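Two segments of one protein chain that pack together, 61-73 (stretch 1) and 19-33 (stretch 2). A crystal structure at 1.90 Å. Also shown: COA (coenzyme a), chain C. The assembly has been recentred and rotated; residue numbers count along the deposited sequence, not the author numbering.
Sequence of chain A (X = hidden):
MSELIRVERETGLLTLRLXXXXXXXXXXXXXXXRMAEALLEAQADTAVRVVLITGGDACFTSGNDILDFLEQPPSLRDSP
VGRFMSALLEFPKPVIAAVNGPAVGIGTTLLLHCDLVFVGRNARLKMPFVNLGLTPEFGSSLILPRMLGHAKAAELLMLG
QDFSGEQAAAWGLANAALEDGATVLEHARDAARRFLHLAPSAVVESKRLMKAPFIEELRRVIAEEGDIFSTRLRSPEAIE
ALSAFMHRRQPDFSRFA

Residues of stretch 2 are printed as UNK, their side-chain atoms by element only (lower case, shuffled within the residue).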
# COMPACT_ATOMS: atom_id res chain seq x y z
N THR A 61 1.37 -3.98 7.56
CA THR A 61 0.28 -3.21 8.18
C THR A 61 -1.03 -3.97 8.09
O THR A 61 -1.32 -4.58 7.06
CB THR A 61 0.12 -1.82 7.52
OG1 THR A 61 -0.99 -1.10 8.11
CG2 THR A 61 -0.17 -1.96 6.04
N SER A 62 -1.82 -3.93 9.15
CA SER A 62 -3.17 -4.50 9.11
C SER A 62 -4.15 -3.59 8.39
O SER A 62 -5.35 -3.88 8.35
CB SER A 62 -3.67 -4.85 10.52
OG SER A 62 -3.55 -3.78 11.46
N GLY A 63 -3.67 -2.52 7.76
CA GLY A 63 -4.53 -1.66 6.99
C GLY A 63 -5.08 -0.55 7.86
O GLY A 63 -4.60 -0.26 8.98
N ASN A 64 -6.13 0.06 7.33
CA ASN A 64 -6.74 1.23 7.96
C ASN A 64 -7.09 0.95 9.41
O ASN A 64 -7.58 -0.13 9.75
CB ASN A 64 -7.99 1.67 7.20
CG ASN A 64 -8.14 3.16 7.17
OD1 ASN A 64 -7.80 3.80 6.17
ND2 ASN A 64 -8.64 3.73 8.25
N ASP A 65 -6.83 1.92 10.27
CA ASP A 65 -7.35 1.83 11.63
C ASP A 65 -8.88 1.77 11.59
O ASP A 65 -9.52 2.68 11.06
CB ASP A 65 -6.89 3.04 12.43
CG ASP A 65 -7.10 2.86 13.90
OD1 ASP A 65 -8.27 2.67 14.29
OD2 ASP A 65 -6.12 2.87 14.66
N ILE A 66 -9.45 0.71 12.14
CA ILE A 66 -10.90 0.49 12.01
C ILE A 66 -11.70 1.44 12.91
O ILE A 66 -12.80 1.87 12.56
CB ILE A 66 -11.22 -0.99 12.29
CG1 ILE A 66 -10.67 -1.85 11.15
CG2 ILE A 66 -12.72 -1.20 12.48
CD1 ILE A 66 -11.11 -3.27 11.17
N LEU A 67 -11.18 1.72 14.11
CA LEU A 67 -11.76 2.75 14.97
C LEU A 67 -11.90 4.07 14.22
O LEU A 67 -12.94 4.73 14.31
CB LEU A 67 -10.89 2.98 16.20
CG LEU A 67 -11.08 1.99 17.35
CD1 LEU A 67 -10.46 2.57 18.60
CD2 LEU A 67 -12.54 1.72 17.57
N ASP A 68 -10.85 4.47 13.51
CA ASP A 68 -10.95 5.66 12.69
C ASP A 68 -12.11 5.53 11.71
O ASP A 68 -12.87 6.49 11.50
CB ASP A 68 -9.64 5.92 11.95
CG ASP A 68 -8.58 6.52 12.85
OD1 ASP A 68 -8.47 6.11 14.04
OD2 ASP A 68 -7.83 7.39 12.33
N PHE A 69 -12.27 4.35 11.11
CA PHE A 69 -13.34 4.13 10.15
C PHE A 69 -14.71 4.27 10.80
O PHE A 69 -15.64 4.80 10.19
CB PHE A 69 -13.22 2.74 9.51
CG PHE A 69 -12.48 2.72 8.22
CD1 PHE A 69 -12.05 3.91 7.63
CD2 PHE A 69 -12.21 1.52 7.59
CE1 PHE A 69 -11.38 3.91 6.43
CE2 PHE A 69 -11.52 1.52 6.40
CZ PHE A 69 -11.11 2.71 5.81
N LEU A 70 -14.83 3.80 12.03
CA LEU A 70 -16.10 3.78 12.73
C LEU A 70 -16.45 5.14 13.32
O LEU A 70 -17.60 5.57 13.22
CB LEU A 70 -16.04 2.73 13.84
CG LEU A 70 -16.24 1.29 13.36
CD1 LEU A 70 -15.80 0.29 14.43
CD2 LEU A 70 -17.70 1.03 12.94
N GLU A 71 -15.47 5.84 13.92
CA GLU A 71 -15.75 7.08 14.62
C GLU A 71 -15.88 8.26 13.68
O GLU A 71 -16.65 9.19 13.96
CB GLU A 71 -14.64 7.41 15.63
CG GLU A 71 -14.67 6.58 16.88
CD GLU A 71 -13.52 6.92 17.81
OE1 GLU A 71 -12.74 7.85 17.48
OE2 GLU A 71 -13.42 6.26 18.86
N GLN A 72 -15.15 8.24 12.57
CA GLN A 72 -15.07 9.39 11.67
C GLN A 72 -14.90 8.87 10.26
O GLN A 72 -13.78 8.90 9.69
CB GLN A 72 -13.94 10.33 12.10
CG GLN A 72 -13.60 11.49 11.16
CD GLN A 72 -12.57 12.44 11.78
OE1 GLN A 72 -12.41 12.47 13.02
NE2 GLN A 72 -11.87 13.21 10.95
N PRO A 73 -15.95 8.38 9.62
CA PRO A 73 -15.86 7.84 8.26
C PRO A 73 -15.33 8.89 7.29
O PRO A 73 -16.02 9.89 7.01
CB PRO A 73 -17.29 7.44 7.91
CG PRO A 73 -18.02 7.35 9.21
CD PRO A 73 -17.35 8.35 10.12
N UNK A 19 5.70 2.23 12.55
CA UNK A 19 6.09 1.81 13.91
C UNK A 19 4.91 1.94 14.87
O UNK A 19 4.84 2.90 15.65
o UNK A 19 7.76 0.70 15.89
c UNK A 19 8.16 1.82 15.47
o UNK A 19 9.24 2.33 15.86
c UNK A 19 7.34 2.60 14.41
N UNK A 20 4.01 0.96 14.84
CA UNK A 20 2.83 0.90 15.71
C UNK A 20 2.54 -0.58 15.96
O UNK A 20 1.48 -1.10 15.64
n UNK A 20 -1.77 2.93 16.28
n UNK A 20 -3.99 2.91 16.89
c UNK A 20 -0.62 2.69 15.38
c UNK A 20 -3.05 2.67 15.99
c UNK A 20 1.66 1.64 15.09
n UNK A 20 -3.39 2.19 14.80
c UNK A 20 0.40 1.76 15.99
N UNK A 21 3.51 -1.28 16.55
CA UNK A 21 3.48 -2.74 16.55
C UNK A 21 2.33 -3.27 17.40
O UNK A 21 1.70 -4.26 17.02
c UNK A 21 6.06 -2.73 16.24
o UNK A 21 6.18 -2.13 13.89
n UNK A 21 5.73 -4.32 14.39
c UNK A 21 5.99 -3.03 14.73
c UNK A 21 4.84 -3.28 17.04
N UNK A 22 2.03 -2.62 18.52
CA UNK A 22 0.90 -3.03 19.34
C UNK A 22 -0.42 -3.10 18.57
O UNK A 22 -1.32 -3.83 18.98
o UNK A 22 0.28 0.33 20.55
o UNK A 22 2.04 -0.28 19.37
c UNK A 22 0.78 -2.06 20.54
c UNK A 22 1.06 -0.56 20.13
N UNK A 23 -0.55 -2.35 17.48
CA UNK A 23 -1.78 -2.37 16.69
C UNK A 23 -1.56 -2.97 15.31
O UNK A 23 -2.30 -2.68 14.38
c UNK A 23 -3.77 -1.39 18.64
n UNK A 23 -5.52 0.04 19.74
c UNK A 23 -2.88 -0.38 17.92
c UNK A 23 -2.36 -0.96 16.58
c UNK A 23 -4.37 -0.87 19.96
N UNK A 24 -0.56 -3.82 15.16
CA UNK A 24 -0.25 -4.44 13.88
C UNK A 24 -0.05 -3.41 12.77
O UNK A 24 -0.44 -3.64 11.62
c UNK A 24 -1.33 -5.45 13.50
n UNK A 24 1.38 -9.03 14.55
c UNK A 24 -0.05 -8.62 14.82
c UNK A 24 -1.52 -6.55 14.53
c UNK A 24 -0.17 -7.12 14.99
N UNK A 25 0.53 -2.26 13.16
CA UNK A 25 0.79 -1.13 12.28
C UNK A 25 -0.47 -0.59 11.59
O UNK A 25 -0.40 -0.07 10.46
c UNK A 25 1.87 -1.47 11.23
o UNK A 25 3.56 -1.05 12.91
c UNK A 25 3.28 -1.61 11.86
n UNK A 25 4.16 -2.36 11.20
N UNK A 26 -1.61 -0.69 12.27
CA UNK A 26 -2.86 -0.15 11.73
C UNK A 26 -2.73 1.34 11.49
O UNK A 26 -2.18 2.06 12.32
c UNK A 26 -4.02 -0.44 12.68
N UNK A 27 -3.17 1.79 10.32
CA UNK A 27 -2.85 3.14 9.86
C UNK A 27 -3.89 4.16 10.31
O UNK A 27 -5.04 4.14 9.84
c UNK A 27 -0.37 2.83 8.01
c UNK A 27 -1.69 2.22 7.73
c UNK A 27 -1.93 2.13 6.27
c UNK A 27 -2.74 3.16 8.34
N UNK A 28 -3.44 5.12 11.11
CA UNK A 28 -4.24 6.24 11.61
C UNK A 28 -4.16 7.47 10.70
O UNK A 28 -3.32 7.56 9.79
o UNK A 28 -2.47 7.24 12.88
c UNK A 28 -3.74 5.40 13.92
c UNK A 28 -3.77 6.64 13.00
N UNK A 29 -5.06 8.43 10.93
CA UNK A 29 -5.05 9.66 10.13
C UNK A 29 -3.70 10.36 10.21
O UNK A 29 -3.23 10.94 9.23
c UNK A 29 -9.65 10.60 13.02
n UNK A 29 -9.58 10.65 14.36
n UNK A 29 -10.67 9.98 12.44
c UNK A 29 -7.62 10.17 10.24
n UNK A 29 -8.70 11.18 12.27
c UNK A 29 -6.18 10.59 10.59
c UNK A 29 -8.67 11.18 10.80
N UNK A 30 -3.05 10.31 11.37
CA UNK A 30 -1.77 10.98 11.54
C UNK A 30 -0.64 10.22 10.84
O UNK A 30 0.35 10.82 10.39
c UNK A 30 -1.47 11.15 13.04
N UNK A 31 -0.78 8.90 10.70
CA UNK A 31 0.21 8.15 9.94
C UNK A 31 0.07 8.41 8.47
O UNK A 31 1.07 8.68 7.78
c UNK A 31 0.07 6.67 10.26
s UNK A 31 -0.14 4.82 12.25
c UNK A 31 0.95 3.65 11.39
c UNK A 31 0.55 6.34 11.67
N UNK A 32 -1.17 8.42 7.97
CA UNK A 32 -1.37 8.74 6.57
C UNK A 32 -0.84 10.12 6.24
O UNK A 32 -0.31 10.36 5.14
c UNK A 32 -5.16 5.73 6.77
c UNK A 32 -3.47 7.33 6.15
c UNK A 32 -3.01 6.43 5.22
o UNK A 32 -5.20 3.61 5.63
c UNK A 32 -3.60 5.18 5.06
c UNK A 32 -4.65 4.83 5.83
c UNK A 32 -2.86 8.69 6.25
c UNK A 32 -4.57 6.98 6.92
N UNK A 33 -1.07 11.08 7.15
CA UNK A 33 -0.64 12.45 6.91
C UNK A 33 0.88 12.55 6.89
O UNK A 33 1.44 13.19 5.99
o UNK A 33 -2.65 13.56 7.72
c UNK A 33 -1.26 13.37 7.98
N1A COA C . -7.63 -1.38 13.28
C2A COA C . -7.71 -1.16 14.63
N3A COA C . -7.10 -1.99 15.52
C4A COA C . -6.40 -3.02 15.02
C5A COA C . -6.30 -3.25 13.70
C6A COA C . -6.94 -2.41 12.81
N6A COA C . -6.93 -2.50 11.34
N7A COA C . -5.54 -4.37 13.50
C8A COA C . -5.16 -4.84 14.70
N9A COA C . -5.71 -4.01 15.58
C1B COA C . -5.43 -4.23 17.01
C2B COA C . -6.40 -5.32 17.72
O2B COA C . -7.73 -4.69 17.91
C3B COA C . -5.71 -5.54 18.81
O3B COA C . -5.87 -4.41 19.77
P3B COA C . -5.61 -4.59 21.36
O7A COA C . -4.39 -5.45 21.63
O8A COA C . -6.85 -5.22 21.94
O9A COA C . -5.35 -3.22 21.92
C4B COA C . -4.21 -5.52 18.42
O4B COA C . -4.18 -4.57 17.20
C5B COA C . -3.68 -6.78 18.06
O5B COA C . -4.37 -7.16 16.91
P1A COA C . -4.87 -8.71 16.77
O1A COA C . -5.98 -8.85 15.74
O2A COA C . -5.35 -9.31 18.07
O3A COA C . -3.51 -9.52 16.32
P2A COA C . -3.71 -10.85 15.37
O4A COA C . -2.35 -11.52 15.25
O5A COA C . -4.77 -11.67 16.05
O6A COA C . -4.34 -10.45 13.88
CBP COA C . -4.48 -9.34 11.76
CCP COA C . -3.51 -9.78 12.92
CDP COA C . -3.78 -8.23 10.90
CEP COA C . -4.83 -10.55 10.86
CAP COA C . -5.75 -8.84 12.52
OAP COA C . -5.33 -7.87 13.44
C9P COA C . -6.78 -8.18 11.60
O9P COA C . -7.48 -8.81 10.87
N8P COA C . -6.87 -6.71 11.71
C7P COA C . -7.80 -5.93 10.89
C6P COA C . -7.51 -6.13 9.37
C5P COA C . -8.54 -5.23 8.63
O5P COA C . -9.68 -5.52 8.53
N4P COA C . -8.05 -3.99 8.04
C3P COA C . -8.98 -3.10 7.39
C2P COA C . -9.29 -3.59 6.00
S1P COA C . -10.43 -2.33 5.36

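Position 19 carries two carbons, the second bearing two oxygens, and lies out of reach of stretch 1; it is Asp19. Position 20 has three carbons, a nitrogen, and a carbon with two further nitrogens, a guanidinium that meets Asp65 edge-on: this is Arg20. Its NH1 donates to Asp65 OD2 at 2.8 Å in a salt bridge, and NH2 adds a weak bond to the same oxygen. At 21, three carbons end in one oxygen and one nitrogen, the amide of Gln21, while 22, with two carbons and two oxygens, is Asp22; neither touches stretch 1.

Position 23 is an unbranched run of four carbons ending in nitrogen, Lys23, whose backbone O lies 3.4 Å from Ser62 OG. Position 24 repeats that composition, its CB 3.4 Å from Ser62 OG, and is Lys24. Its carbonyl O accepts twice from one residue, from Ser62 N at 2.8 Å and from Ser62 OG at 3.1 Å. Two carbons with one oxygen and one nitrogen on the second make 25 Asn25; its backbone O receives Thr61 OG1 at 2.6 Å, and its OD1 accepts from Arg20 N at 2.8 Å.

Position 26 has a lone side-chain carbon, CB, 3.6 Å from Ser62 OG and 3.5 Å from C6A of the coenzyme A adenine: Ala26. At 27, four carbons fork at the second, giving Leu27, with CG 3.4 Å from Thr61 OG1. At 28, one carbon bears an oxygen and a methyl carbon, the latter 3.6 Å from Asp65 OD2: Thr28, whose OG1 caps the following helix by accepting from the backbone N of position 31 at 3.2 Å.

Position 29 has three carbons, a nitrogen, and a carbon with two more nitrogens, with Gln72 OE1 over one face of this guanidinium and Asp68 OD2 over the opposite face; it is Arg29. Asp68 OD2 lies out of the guanidinium plane, 3.8 Å from Arg29 NH1, so this long salt bridge rests on charge alone; the same oxygen also accepts a hydrogen bond from Arg29 N at 3.3 Å. One carbon makes 30 Ala30; two carbons, a sulfur and a carbon make 31 Met31; neither reaches stretch 1. Position 32 has one carbon, then a six-carbon ring bearing an oxygen, 2.7 Å from Asn64 OD1: Tyr32, whose OH donates that bond. Position 33, one carbon and one oxygen, is Ser33, out of reach.

The contact is held centrally by backbone: Leu27 N donates to Gly63 O at 2.8 Å, and Asp65 N to Leu27 O at 2.9 Å, forming a single beta bridge. Side chains extend this pairing, with Asp65 joining Arg20 through OD2 while its OD1 caps its own helix at Asp68 N, 3.2 Å away. Coenzyme A uses the same segment, its N6A donating to Asn64 O at 2.9 Å.

Stretch 2 (19-33) DRQDKKNALTRAMYS
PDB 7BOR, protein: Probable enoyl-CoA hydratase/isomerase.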